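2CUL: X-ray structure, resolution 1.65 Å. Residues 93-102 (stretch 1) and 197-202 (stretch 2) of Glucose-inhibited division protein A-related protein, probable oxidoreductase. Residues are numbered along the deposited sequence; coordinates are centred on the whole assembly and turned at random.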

# COMPACT_ATOMS: atom_id res chain seq x y z
N GLY A 93 -11.40 0.87 8.62
CA GLY A 93 -11.41 2.15 9.31
C GLY A 93 -10.20 2.31 10.21
O GLY A 93 -9.43 1.37 10.42
N LEU A 94 -10.02 3.51 10.75
CA LEU A 94 -8.89 3.79 11.62
C LEU A 94 -9.23 3.59 13.09
O LEU A 94 -10.28 4.03 13.56
CB LEU A 94 -8.41 5.23 11.42
CG LEU A 94 -8.03 5.66 9.99
CD1 LEU A 94 -7.49 7.08 10.03
CD2 LEU A 94 -6.98 4.71 9.43
N LEU A 95 -8.36 2.89 13.81
CA LEU A 95 -8.56 2.70 15.25
C LEU A 95 -7.97 3.95 15.88
O LEU A 95 -6.79 4.25 15.69
CB LEU A 95 -7.81 1.47 15.76
CG LEU A 95 -8.36 0.09 15.44
CD1 LEU A 95 -7.44 -0.96 16.05
CD2 LEU A 95 -9.77 -0.05 16.00
N LEU A 96 -8.78 4.68 16.64
CA LEU A 96 -8.31 5.91 17.26
C LEU A 96 -8.38 5.94 18.77
O LEU A 96 -9.28 5.36 19.39
CB LEU A 96 -9.12 7.10 16.73
CG LEU A 96 -9.26 7.32 15.22
CD1 LEU A 96 -10.13 8.56 14.97
CD2 LEU A 96 -7.88 7.51 14.60
N GLU A 97 -7.41 6.63 19.36
CA GLU A 97 -7.37 6.86 20.80
C GLU A 97 -7.19 8.37 20.78
O GLU A 97 -6.07 8.88 20.65
CB GLU A 97 -6.18 6.15 21.45
CG GLU A 97 -6.23 4.64 21.28
CD GLU A 97 -5.26 3.90 22.18
OE1 GLU A 97 -4.18 4.45 22.50
OE2 GLU A 97 -5.57 2.75 22.56
N GLY A 98 -8.30 9.09 20.85
CA GLY A 98 -8.24 10.53 20.78
C GLY A 98 -7.88 10.90 19.35
O GLY A 98 -8.52 10.43 18.41
N ASN A 99 -6.84 11.71 19.18
CA ASN A 99 -6.44 12.11 17.84
C ASN A 99 -5.32 11.22 17.30
O ASN A 99 -4.72 11.52 16.27
CB ASN A 99 -5.99 13.57 17.84
CG ASN A 99 -4.66 13.78 18.53
OD1 ASN A 99 -4.24 12.96 19.34
ND2 ASN A 99 -4.00 14.89 18.22
N ARG A 100 -5.05 10.12 17.99
CA ARG A 100 -3.98 9.21 17.57
C ARG A 100 -4.45 7.90 16.94
O ARG A 100 -5.30 7.20 17.49
CB ARG A 100 -3.07 8.89 18.76
CG ARG A 100 -1.97 7.89 18.44
CD ARG A 100 -1.00 7.74 19.60
NE ARG A 100 -0.12 8.90 19.72
CZ ARG A 100 0.90 9.16 18.90
NH1 ARG A 100 1.18 8.33 17.90
NH2 ARG A 100 1.63 10.25 19.08
N VAL A 101 -3.89 7.59 15.77
CA VAL A 101 -4.21 6.35 15.08
C VAL A 101 -3.33 5.27 15.71
O VAL A 101 -2.10 5.40 15.72
CB VAL A 101 -3.90 6.44 13.58
CG1 VAL A 101 -4.23 5.11 12.90
CG2 VAL A 101 -4.72 7.56 12.95
N VAL A 102 -3.96 4.23 16.23
CA VAL A 102 -3.23 3.14 16.87
C VAL A 102 -3.36 1.82 16.11
O VAL A 102 -2.80 0.80 16.52
CB VAL A 102 -3.73 2.92 18.31
CG1 VAL A 102 -3.43 4.15 19.15
CG2 VAL A 102 -5.22 2.63 18.30
N ARG A 197 -3.37 15.31 9.76
CA ARG A 197 -4.69 15.49 10.35
C ARG A 197 -4.80 14.76 11.69
O ARG A 197 -5.48 15.23 12.61
CB ARG A 197 -5.78 15.00 9.39
CG ARG A 197 -7.20 15.26 9.87
CD ARG A 197 -8.21 14.92 8.77
NE ARG A 197 -8.10 15.81 7.62
CZ ARG A 197 -8.74 16.97 7.50
NH1 ARG A 197 -9.55 17.39 8.46
NH2 ARG A 197 -8.57 17.71 6.41
N LEU A 198 -4.13 13.62 11.81
CA LEU A 198 -4.14 12.84 13.04
C LEU A 198 -2.71 12.48 13.41
O LEU A 198 -1.78 12.74 12.65
CB LEU A 198 -4.97 11.56 12.84
CG LEU A 198 -6.45 11.79 12.50
CD1 LEU A 198 -7.10 10.48 12.08
CD2 LEU A 198 -7.16 12.38 13.70
N GLU A 199 -2.53 11.88 14.59
CA GLU A 199 -1.19 11.50 15.05
C GLU A 199 -0.89 10.03 14.74
O GLU A 199 -1.80 9.21 14.66
CB GLU A 199 -1.07 11.73 16.55
CG GLU A 199 -1.20 13.19 16.97
CD GLU A 199 -0.09 14.05 16.40
OE1 GLU A 199 1.10 13.71 16.61
OE2 GLU A 199 -0.40 15.07 15.75
N GLY A 200 0.40 9.73 14.57
CA GLY A 200 0.86 8.38 14.29
C GLY A 200 0.45 7.78 12.96
O GLY A 200 0.59 6.57 12.76
N LEU A 201 -0.02 8.62 12.05
CA LEU A 201 -0.49 8.17 10.74
C LEU A 201 0.41 8.59 9.58
O LEU A 201 0.79 9.76 9.48
CB LEU A 201 -1.90 8.71 10.50
CG LEU A 201 -2.65 8.23 9.25
CD1 LEU A 201 -2.90 6.73 9.35
CD2 LEU A 201 -3.97 8.98 9.13
N TYR A 202 0.73 7.64 8.71
CA TYR A 202 1.58 7.88 7.55
C TYR A 202 0.90 7.35 6.29
O TYR A 202 -0.01 6.53 6.38
CB TYR A 202 2.92 7.17 7.72
CG TYR A 202 3.70 7.63 8.93
CD1 TYR A 202 4.69 8.59 8.81
CD2 TYR A 202 3.42 7.12 10.20
CE1 TYR A 202 5.39 9.04 9.92
CE2 TYR A 202 4.11 7.56 11.32
CZ TYR A 202 5.10 8.53 11.17
OH TYR A 202 5.78 8.97 12.28
O HOH W 1 -4.62 15.82 15.39

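Two backbone hydrogen bonds hold the stretches together, and both converge on Glu199. Its N donates to Asn99 O at 2.8 Å, and its O accepts from Val101 N at 2.9 Å; both are nearly linear, with N-H...O angles of 175° and 171°. Because the partners flank Arg100, the pattern is a single beta bridge between Arg100 and Glu199, whose CA atoms lie 4.4 Å apart. Such bonds need only the main chain, leaving the side chains free to serve other ends.

A water adds a further polar link at the hairpin turn: Asn99 ND2 donates to it at 3.0 Å, and it donates in turn to Arg197 O, also at 3.0 Å. An amide suits this exposed corner, where its NH2 group can donate a hydrogen bond to water. Gly98, just before it, has a phi of 71° within the type II' turn, a conformation that favours glycine.

The Arg100 guanidinium lies with one face over Glu199 CB, 4.0 Å from NH2. Charge also favours the pairing, but Arg100 NH2 and Glu199 OE1 are 4.3 Å apart and the oxygen sits well out of the guanidinium plane, so this is electrostatic attraction rather than a salt bridge. Gly200 CA approaches Arg100 NH1 to 3.6 Å. A CB there would stand 2.8 Å from that same NH1, a clash, and the positive phi of Gly200 likewise favours glycine.

Alongside the bridge, an apolar cluster forms. Leu198 CD1 is its meeting point, touching Val101 CG2 at 3.9 Å and both Leu94 CD1 and Leu96 CD2 at 4.0 Å. Leu201 extends the packing, its CB 3.9 Å from Val101 CG2 and its CD2 4.1 Å from Leu94 CD1. Branched aliphatic side chains suit this place, offering several methyls to fill the space without polar groups to satisfy.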